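Local coordinates for uncharacterized protein (Bacteroides ovatus, PDB 4IRT) that is of unknown function but is probably neuraminidase-like, with a BNR-repeat domain of the beta-propeller clan, at residues V18-F23 and D363-S368; V185-T190 and A258-N263; P96-R101 and G111-M116. All blocks are in the same frame, centred on the assembly; numbering follows the deposited sequence. Where two conformers were deposited one is given.

Interaction 1 (V18-F23 and D363-S368); sequences VNTTVF and DAWEPS
T20 and E366 meet in a buried loop-to-loop contact that joins the chain's start to a segment near its end in the interior of the propeller. The two backbones come together where E366 N donates to T20 O at 2.9 Å. Two residues along the loop, V22 N donates to E366 OE1 at 3.0 Å, reaching it from above the carboxylate plane. CG of E366 stands anti to its own carbonyl carbon (chi1 -54°) and the chain runs on extended, a length and shape that suit glutamate for reaching across to the 18-23 loop. Its other oxygen, OE2, forms a salt bridge with R316, so both carboxylate oxygens of this buried group are held. Threonine suits its place by offering two branches: T20 CG2 touches W365 CD1 at 3.7 Å, while OG1 bonds to T387. V22 CA-H points almost straight at P367 O (3.4 Å, 172° at the hydrogen). One water bridges T21 O and E366 O; in the conformer described, S368 OG joins it and also bonds to S27. T21 OG1 accepts from F23 N, an ST turn that shapes the loop. Such a meeting of early and late chain segments is consistent with the ring closure of a beta-propeller.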
loop_
_atom_site.group_PDB
_atom_site.type_symbol
_atom_site.label_atom_id
_atom_site.label_comp_id
_atom_site.label_asym_id
_atom_site.label_seq_id
_atom_site.Cartn_x
_atom_site.Cartn_y
_atom_site.Cartn_z
ATOM N N VAL A 18 -4.585 10.789 7.127
ATOM C CA VAL A 18 -4.060 10.997 5.784
ATOM C C VAL A 18 -2.583 10.615 5.615
ATOM O O VAL A 18 -2.173 10.083 4.556
ATOM C CB VAL A 18 -4.377 12.432 5.258
ATOM C CG1 VAL A 18 -3.529 13.484 5.947
ATOM C CG2 VAL A 18 -4.211 12.484 3.740
ATOM N N ASN A 19 -1.781 10.821 6.659
ATOM C CA ASN A 19 -0.362 10.473 6.569
ATOM C C ASN A 19 -0.088 9.004 6.799
ATOM O O ASN A 19 1.025 8.556 6.535
ATOM C CB ASN A 19 0.453 11.262 7.589
ATOM C CG ASN A 19 0.725 12.690 7.175
ATOM O OD1 ASN A 19 0.758 13.042 5.993
ATOM N ND2 ASN A 19 0.967 13.523 8.163
ATOM N N THR A 20 -1.089 8.254 7.288
ATOM C CA THR A 20 -0.870 6.908 7.819
ATOM C C THR A 20 -1.933 5.891 7.303
ATOM O O THR A 20 -2.603 5.224 8.084
ATOM C CB THR A 20 -0.897 6.943 9.362
ATOM O OG1 THR A 20 -2.171 7.468 9.810
ATOM C CG2 THR A 20 0.224 7.809 9.916
ATOM N N THR A 21 -2.132 5.805 5.992
ATOM C CA THR A 21 -3.001 4.771 5.452
ATOM C C THR A 21 -2.140 3.653 4.870
ATOM O O THR A 21 -0.951 3.837 4.555
ATOM C CB THR A 21 -3.964 5.270 4.360
ATOM O OG1 THR A 21 -3.269 5.341 3.104
ATOM C CG2 THR A 21 -4.597 6.628 4.742
ATOM N N VAL A 22 -2.745 2.475 4.764
ATOM C CA VAL A 22 -2.060 1.278 4.293
ATOM C C VAL A 22 -1.688 1.419 2.813
ATOM O O VAL A 22 -0.771 0.740 2.346
ATOM C CB VAL A 22 -2.946 0.022 4.539
ATOM C CG1 VAL A 22 -4.100 -0.035 3.538
ATOM C CG2 VAL A 22 -2.139 -1.248 4.476
ATOM N N PHE A 23 -2.345 2.339 2.106
ATOM C CA PHE A 23 -2.218 2.445 0.666
ATOM C C PHE A 23 -1.308 3.607 0.212
ATOM O O PHE A 23 -1.302 3.976 -0.948
ATOM C CB PHE A 23 -3.578 2.476 -0.036
ATOM C CG PHE A 23 -4.520 3.527 0.464
ATOM C CD1 PHE A 23 -4.482 4.814 -0.031
ATOM C CD2 PHE A 23 -5.495 3.205 1.409
ATOM C CE1 PHE A 23 -5.348 5.779 0.447
ATOM C CE2 PHE A 23 -6.374 4.162 1.880
ATOM C CZ PHE A 23 -6.298 5.451 1.402
ATOM N N ASP A 363 -3.315 5.060 17.553
ATOM C CA ASP A 363 -4.739 5.186 17.254
ATOM C C ASP A 363 -5.146 4.751 15.828
ATOM O O ASP A 363 -5.187 3.558 15.549
ATOM C CB ASP A 363 -5.223 6.595 17.604
ATOM C CG ASP A 363 -6.740 6.733 17.562
ATOM O OD1 ASP A 363 -7.468 5.734 17.707
ATOM O OD2 ASP A 363 -7.218 7.844 17.407
ATOM N N ALA A 364 -5.402 5.701 14.929
ATOM C CA ALA A 364 -5.942 5.375 13.576
ATOM C C ALA A 364 -4.885 4.984 12.550
ATOM O O ALA A 364 -5.211 4.686 11.394
ATOM C CB ALA A 364 -6.738 6.552 13.059
ATOM N N TRP A 365 -3.628 5.017 12.955
ATOM C CA TRP A 365 -2.506 4.617 12.109
ATOM C C TRP A 365 -2.730 3.244 11.449
ATOM O O TRP A 365 -3.271 2.313 12.078
ATOM C CB TRP A 365 -1.238 4.554 12.963
ATOM C CG TRP A 365 0.010 3.990 12.322
ATOM C CD1 TRP A 365 0.967 4.706 11.700
ATOM C CD2 TRP A 365 0.475 2.632 12.331
ATOM N NE1 TRP A 365 1.969 3.904 11.277
ATOM C CE2 TRP A 365 1.702 2.618 11.653
ATOM C CE3 TRP A 365 -0.045 1.421 12.800
ATOM C CZ2 TRP A 365 2.439 1.460 11.464
ATOM C CZ3 TRP A 365 0.691 0.261 12.597
ATOM C CH2 TRP A 365 1.929 0.299 11.958
ATOM N N GLU A 366 -2.367 3.182 10.167
ATOM C CA GLU A 366 -2.111 1.946 9.492
ATOM C C GLU A 366 -0.674 1.913 9.002
ATOM O O GLU A 366 -0.068 2.956 8.721
ATOM C CB GLU A 366 -3.062 1.744 8.320
ATOM C CG GLU A 366 -4.546 1.840 8.630
ATOM C CD GLU A 366 -5.390 1.550 7.404
ATOM O OE1 GLU A 366 -5.269 2.285 6.393
ATOM O OE2 GLU A 366 -6.207 0.615 7.462
ATOM N N PRO A 367 -0.109 0.710 8.847
ATOM C CA PRO A 367 1.278 0.626 8.395
ATOM C C PRO A 367 1.541 0.933 6.938
ATOM O O PRO A 367 0.724 0.612 6.057
ATOM C CB PRO A 367 1.655 -0.841 8.633
ATOM C CG PRO A 367 0.325 -1.564 8.658
ATOM C CD PRO A 367 -0.685 -0.606 9.183
ATOM N N SER A 368 2.667 1.626 6.718
ATOM C CA SER A 368 3.335 1.663 5.420
ATOM C C SER A 368 4.837 1.506 5.725
ATOM O O SER A 368 5.310 1.857 6.833
ATOM C CB SER A 368 3.027 2.951 4.625
ATOM O OG SER A 368 3.283 4.120 5.383
HETATM O O HOH W 1 0.898 4.447 6.512
#

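Interaction 2 (V185-T190 and A258-N263)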
loop_
_atom_site.group_PDB
_atom_site.type_symbol
_atom_site.label_atom_id
_atom_site.label_comp_id
_atom_site.label_asym_id
_atom_site.label_seq_id
_atom_site.Cartn_x
_atom_site.Cartn_y
_atom_site.Cartn_z
ATOM N N VAL A 185 5.909 -5.388 -6.802
ATOM C CA VAL A 185 6.844 -5.825 -7.836
ATOM C C VAL A 185 7.941 -6.581 -7.126
ATOM O O VAL A 185 8.615 -6.021 -6.243
ATOM C CB VAL A 185 7.407 -4.638 -8.626
ATOM C CG1 VAL A 185 8.430 -5.120 -9.649
ATOM C CG2 VAL A 185 6.262 -3.893 -9.301
ATOM N N ASP A 186 8.090 -7.858 -7.460
ATOM C CA ASP A 186 8.994 -8.709 -6.699
ATOM C C ASP A 186 10.449 -8.492 -7.091
ATOM O O ASP A 186 10.772 -7.647 -7.929
ATOM C CB ASP A 186 8.570 -10.187 -6.716
ATOM C CG ASP A 186 8.729 -10.859 -8.071
ATOM O OD1 ASP A 186 9.504 -10.374 -8.927
ATOM O OD2 ASP A 186 8.092 -11.920 -8.275
ATOM N N GLU A 187 11.332 -9.224 -6.439
ATOM C CA GLU A 187 12.769 -9.026 -6.654
ATOM C C GLU A 187 13.253 -9.507 -8.024
ATOM O O GLU A 187 14.405 -9.269 -8.392
ATOM C CB GLU A 187 13.562 -9.626 -5.490
ATOM C CG GLU A 187 13.301 -8.813 -4.241
ATOM C CD GLU A 187 13.569 -9.529 -2.923
ATOM O OE1 GLU A 187 14.399 -10.445 -2.902
ATOM O OE2 GLU A 187 12.964 -9.138 -1.887
ATOM N N LYS A 188 12.379 -10.193 -8.758
ATOM C CA LYS A 188 12.665 -10.613 -10.141
ATOM C C LYS A 188 12.020 -9.696 -11.185
ATOM O O LYS A 188 12.155 -9.911 -12.417
ATOM C CB LYS A 188 12.187 -12.036 -10.352
ATOM C CG LYS A 188 12.950 -13.032 -9.507
ATOM C CD LYS A 188 12.799 -14.435 -10.017
ATOM C CE LYS A 188 11.846 -15.246 -9.171
ATOM N NZ LYS A 188 12.001 -16.690 -9.520
ATOM N N GLY A 189 11.314 -8.680 -10.709
ATOM C CA GLY A 189 10.697 -7.689 -11.578
ATOM C C GLY A 189 9.296 -8.080 -12.028
ATOM O O GLY A 189 8.717 -7.409 -12.866
ATOM N N THR A 190 8.750 -9.155 -11.465
ATOM C CA THR A 190 7.367 -9.551 -11.756
ATOM C C THR A 190 6.378 -8.629 -11.020
ATOM O O THR A 190 6.521 -8.347 -9.813
ATOM C CB THR A 190 7.133 -11.023 -11.360
ATOM O OG1 THR A 190 8.035 -11.850 -12.105
ATOM C CG2 THR A 190 5.697 -11.475 -11.611
ATOM N N ALA A 258 5.778 -10.532 -1.963
ATOM C CA ALA A 258 6.261 -11.737 -2.574
ATOM C C ALA A 258 7.614 -12.089 -1.966
ATOM O O ALA A 258 8.336 -11.223 -1.455
ATOM C CB ALA A 258 6.404 -11.547 -4.064
ATOM N N ASP A 259 7.953 -13.379 -1.999
ATOM C CA ASP A 259 9.282 -13.774 -1.615
ATOM C C ASP A 259 10.229 -13.639 -2.815
ATOM O O ASP A 259 9.825 -13.282 -3.935
ATOM C CB ASP A 259 9.285 -15.189 -0.975
ATOM C CG ASP A 259 8.797 -16.278 -1.926
ATOM O OD1 ASP A 259 8.902 -16.087 -3.163
ATOM O OD2 ASP A 259 8.318 -17.329 -1.416
ATOM N N ALA A 260 11.510 -13.909 -2.563
ATOM C CA ALA A 260 12.555 -13.788 -3.583
ATOM C C ALA A 260 12.287 -14.689 -4.794
ATOM O O ALA A 260 12.635 -14.329 -5.925
ATOM C CB ALA A 260 13.913 -14.136 -2.985
ATOM N N GLY A 261 11.694 -15.850 -4.537
ATOM C CA GLY A 261 11.314 -16.818 -5.569
ATOM C C GLY A 261 10.108 -16.414 -6.399
ATOM O O GLY A 261 9.802 -17.051 -7.390
ATOM N N GLY A 262 9.396 -15.368 -5.994
ATOM C CA GLY A 262 8.266 -14.872 -6.765
ATOM C C GLY A 262 6.900 -15.429 -6.367
ATOM O O GLY A 262 5.936 -15.243 -7.105
ATOM N N ASN A 263 6.814 -16.114 -5.232
ATOM C CA ASN A 263 5.527 -16.555 -4.667
ATOM C C ASN A 263 4.795 -15.387 -3.956
ATOM O O ASN A 263 5.422 -14.665 -3.176
ATOM C CB ASN A 263 5.732 -17.695 -3.685
ATOM C CG ASN A 263 6.207 -18.962 -4.377
ATOM O OD1 ASN A 263 5.767 -19.299 -5.483
ATOM N ND2 ASN A 263 7.133 -19.618 -3.761
HETATM O O HOH W 2 10.394 -10.492 -4.089
HETATM O O HOH W 3 10.288 -8.840 -1.631
#
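D186 and K188 of one hairpin face A258, A260 and G262 of another. In each, a type I turn runs into a G1 beta bulge, with G189 or G262 at positive phi, a conformation glycine adopts easily. The direct hydrogen bond is K188 NZ to G261 O, 3.1 Å, with the amine above the carbonyl plane (61° out of it). A bend at chi3 (-104°) sets K188 CE 3.5 Å from A260 O, and the flexible chain suits an exposed edge. Nonbonded contacts lie deeper: D186 CB against A258 CB at 3.7 Å, and D186 OD2 at 3.3 Å from G262 CA, where glycine brings no side chain to intervene. OD2 also bonds to H192. Water bridges complete the seam, one from E187 N to D259 O and another from E187 OE2 to A258 O, while E187 also forms a salt bridge with R378. Within the hairpins, D186 OD1 takes K188 N (the Asx turn) and T190 N from opposite faces of its carboxylate, and D259 OD1 takes N263 N at 2.9 Å. Each aspartate thus spends one oxygen, OD1, on its own turn, and the turns meet through small residues, one lysine and water, a join that owes little to direct charge pairing.

Interaction 3 (P96-R101 and G111-M116). With EDO (1,2-ethanediol), chain J; EDO (1,2-ethanediol), chain L.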
loop_
_atom_site.group_PDB
_atom_site.type_symbol
_atom_site.label_atom_id
_atom_site.label_comp_id
_atom_site.label_asym_id
_atom_site.label_seq_id
_atom_site.Cartn_x
_atom_site.Cartn_y
_atom_site.Cartn_z
ATOM N N PRO A 96 -8.397 16.081 -10.627
ATOM C CA PRO A 96 -7.347 16.011 -11.640
ATOM C C PRO A 96 -6.010 15.592 -11.044
ATOM O O PRO A 96 -5.719 15.903 -9.886
ATOM C CB PRO A 96 -7.286 17.450 -12.170
ATOM C CG PRO A 96 -8.690 17.937 -12.010
ATOM C CD PRO A 96 -9.146 17.352 -10.695
ATOM N N LEU A 97 -5.219 14.875 -11.821
ATOM C CA LEU A 97 -3.932 14.363 -11.364
ATOM C C LEU A 97 -3.032 15.487 -10.885
ATOM O O LEU A 97 -2.865 16.491 -11.582
ATOM C CB LEU A 97 -3.253 13.609 -12.503
ATOM C CG LEU A 97 -1.849 13.092 -12.247
ATOM C CD1 LEU A 97 -1.906 11.909 -11.303
ATOM C CD2 LEU A 97 -1.219 12.679 -13.585
ATOM N N ASN A 98 -2.485 15.285 -9.694
ATOM C CA ASN A 98 -1.395 16.068 -9.100
ATOM C C ASN A 98 -0.150 15.205 -9.056
ATOM O O ASN A 98 -0.116 14.214 -8.313
ATOM C CB ASN A 98 -1.730 16.442 -7.663
ATOM C CG ASN A 98 -2.989 17.299 -7.564
ATOM O OD1 ASN A 98 -3.137 18.293 -8.292
ATOM N ND2 ASN A 98 -3.903 16.919 -6.663
ATOM N N TYR A 99 0.853 15.603 -9.846
ATOM C CA TYR A 99 2.066 14.837 -10.082
ATOM C C TYR A 99 3.248 15.784 -10.338
ATOM O O TYR A 99 3.166 16.682 -11.205
ATOM C CB TYR A 99 1.870 13.901 -11.285
ATOM C CG TYR A 99 3.145 13.307 -11.798
ATOM C CD1 TYR A 99 3.978 12.561 -10.963
ATOM C CD2 TYR A 99 3.545 13.504 -13.114
ATOM C CE1 TYR A 99 5.161 12.011 -11.437
ATOM C CE2 TYR A 99 4.714 12.957 -13.599
ATOM C CZ TYR A 99 5.531 12.224 -12.762
ATOM O OH TYR A 99 6.690 11.680 -13.245
ATOM N N CYS A 100 4.320 15.583 -9.580
ATOM C CA CYS A 100 5.538 16.372 -9.679
ATOM C C CYS A 100 6.737 15.467 -9.624
ATOM O O CYS A 100 6.653 14.304 -9.147
ATOM C CB CYS A 100 5.673 17.284 -8.480
ATOM S SG CYS A 100 4.325 18.435 -8.380
ATOM N N ARG A 101 7.881 16.036 -10.017
ATOM C CA ARG A 101 9.160 15.319 -9.969
ATOM C C ARG A 101 10.215 16.253 -9.428
ATOM O O ARG A 101 10.120 17.465 -9.600
ATOM C CB ARG A 101 9.624 14.884 -11.360
ATOM C CG ARG A 101 9.005 13.615 -11.919
ATOM C CD ARG A 101 9.769 13.142 -13.154
ATOM N NE ARG A 101 9.791 14.113 -14.258
ATOM C CZ ARG A 101 9.031 14.074 -15.360
ATOM N NH1 ARG A 101 8.125 13.125 -15.558
ATOM N NH2 ARG A 101 9.179 15.014 -16.283
ATOM N N GLY A 111 9.394 20.544 -9.246
ATOM C CA GLY A 111 8.886 21.452 -10.269
ATOM C C GLY A 111 7.370 21.610 -10.214
ATOM O O GLY A 111 6.713 21.264 -9.224
ATOM N N ASP A 112 6.816 22.110 -11.312
ATOM C CA ASP A 112 5.384 22.294 -11.435
ATOM C C ASP A 112 4.679 20.939 -11.581
ATOM O O ASP A 112 5.281 19.933 -11.990
ATOM C CB ASP A 112 5.042 23.154 -12.661
ATOM C CG ASP A 112 5.672 24.538 -12.630
ATOM O OD1 ASP A 112 6.117 25.026 -11.584
ATOM O OD2 ASP A 112 5.685 25.162 -13.691
ATOM N N LYS A 113 3.388 20.945 -11.263
ATOM C CA LYS A 113 2.498 19.817 -11.568
ATOM C C LYS A 113 2.506 19.555 -13.074
ATOM O O LYS A 113 2.495 20.507 -13.870
ATOM C CB LYS A 113 1.081 20.118 -11.061
ATOM C CG LYS A 113 0.951 20.123 -9.539
ATOM C CD LYS A 113 -0.450 20.434 -9.065
ATOM C CE LYS A 113 -0.521 20.389 -7.533
ATOM N NZ LYS A 113 -1.865 20.796 -6.995
HETATM N N MSE A 114 2.571 18.274 -13.449
HETATM C CA MSE A 114 2.659 17.823 -14.827
HETATM C C MSE A 114 1.671 16.709 -15.109
HETATM O O MSE A 114 1.279 15.977 -14.208
HETATM C CB MSE A 114 4.020 17.185 -15.114
HETATM C CG MSE A 114 5.144 18.176 -14.932
HETATM SE SE MSE A 114 6.857 17.227 -15.182
HETATM C CE MSE A 114 6.869 16.132 -13.599
ATOM N N PRO A 115 1.266 16.561 -16.378
ATOM C CA PRO A 115 0.535 15.380 -16.786
ATOM C C PRO A 115 1.453 14.178 -16.885
ATOM O O PRO A 115 2.685 14.330 -16.849
ATOM C CB PRO A 115 -0.004 15.759 -18.172
ATOM C CG PRO A 115 0.994 16.721 -18.724
ATOM C CD PRO A 115 1.574 17.447 -17.526
HETATM N N MSE A 116 0.862 12.988 -16.982
HETATM C CA MSE A 116 1.607 11.795 -17.314
HETATM C C MSE A 116 1.398 11.553 -18.787
HETATM O O MSE A 116 2.295 11.851 -19.594
HETATM C CB MSE A 116 1.188 10.630 -16.418
HETATM C CG MSE A 116 1.770 10.805 -15.002
HETATM SE SE MSE A 116 1.049 9.359 -13.883
HETATM C CE MSE A 116 2.239 9.670 -12.359
HETATM C C1 EDO J . 8.404 21.330 -14.014
HETATM O O1 EDO J . 8.513 22.663 -13.494
HETATM C C2 EDO J . 7.575 21.322 -15.277
HETATM O O2 EDO J . 8.449 21.543 -16.376
HETATM C C1 EDO L . -7.970 18.235 -4.117
HETATM O O1 EDO L . -8.523 19.542 -3.797
HETATM C C2 EDO L . -7.282 18.217 -5.481
HETATM O O2 EDO L . -5.951 18.772 -5.423
HETATM O O HOH W 4 -0.228 17.154 -12.119
HETATM O O HOH W 5 7.627 18.558 -11.376
HETATM O O HOH W 6 5.511 13.657 -17.223
#
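R101, in the conformer described (one of two deposited), lays its guanidinium over the methyl end of M114, and Y99 offers a ring face to M116; both methionines are selenomethionine in this crystal. M114 CE sits over the centre of the guanidinium, 3.5 Å from R101 CZ, and SE lies 3.4 Å from R101 NH2. A bend at chi3 (-70°) turns CE of M114 there, and it also touches Y99 CE2. M116 CE makes a CH-pi contact with Y99, 3.7 Å from the ring centroid, while its CG packs on L97 CD2 at 3.8 Å. The long unbranched methionine-type chain, here with selenium in place of sulfur, is apolar and flexible enough for both contacts. At the exposed end, K113 lies alongside N98 and NZ donates to N98 OD1 (3.1 Å) from above the amide plane. Backbone bonds fix this arrangement: M114 N donates to Y99 O at 2.8 Å and G111 N to R101 O. Water links L97 O, Y99 N and M114 O at one point, R101 N and D112 O at another. Farther out, the same R101 conformer donates from NH1 to Y99 OH at 3.1 Å and meets a water held by P115 O. Y99 OH also bonds to H87 and W163, which positions the ring. Ethanediol molecules, probably from the crystallisation liquor, bond to N98 ND2 and D112 N. The contact thus sets flexible apolar chains against flat pi systems, while polar groups around them find hydrogen-bond partners.

Overall arrangement
The three contacts lie in separate parts of the propeller and touch nowhere. Interaction 1 is the innermost, its centre about 10 Å from that of the chain, against about 16 Å for interaction 2 and 21 Å for interaction 3. From interaction 1, the centre of interaction 2 is about 25 Å away and that of interaction 3 about 24 Å, with nearest atoms about 13 and 11 Å apart. Interactions 2 and 3 are the farthest pair, about 30 Å between centres. Along the chain, interaction 3 is complete before interaction 2 begins, and interaction 1 spans both. Bound ethanediol belongs to interaction 3, and none of the three is tied to an established active site.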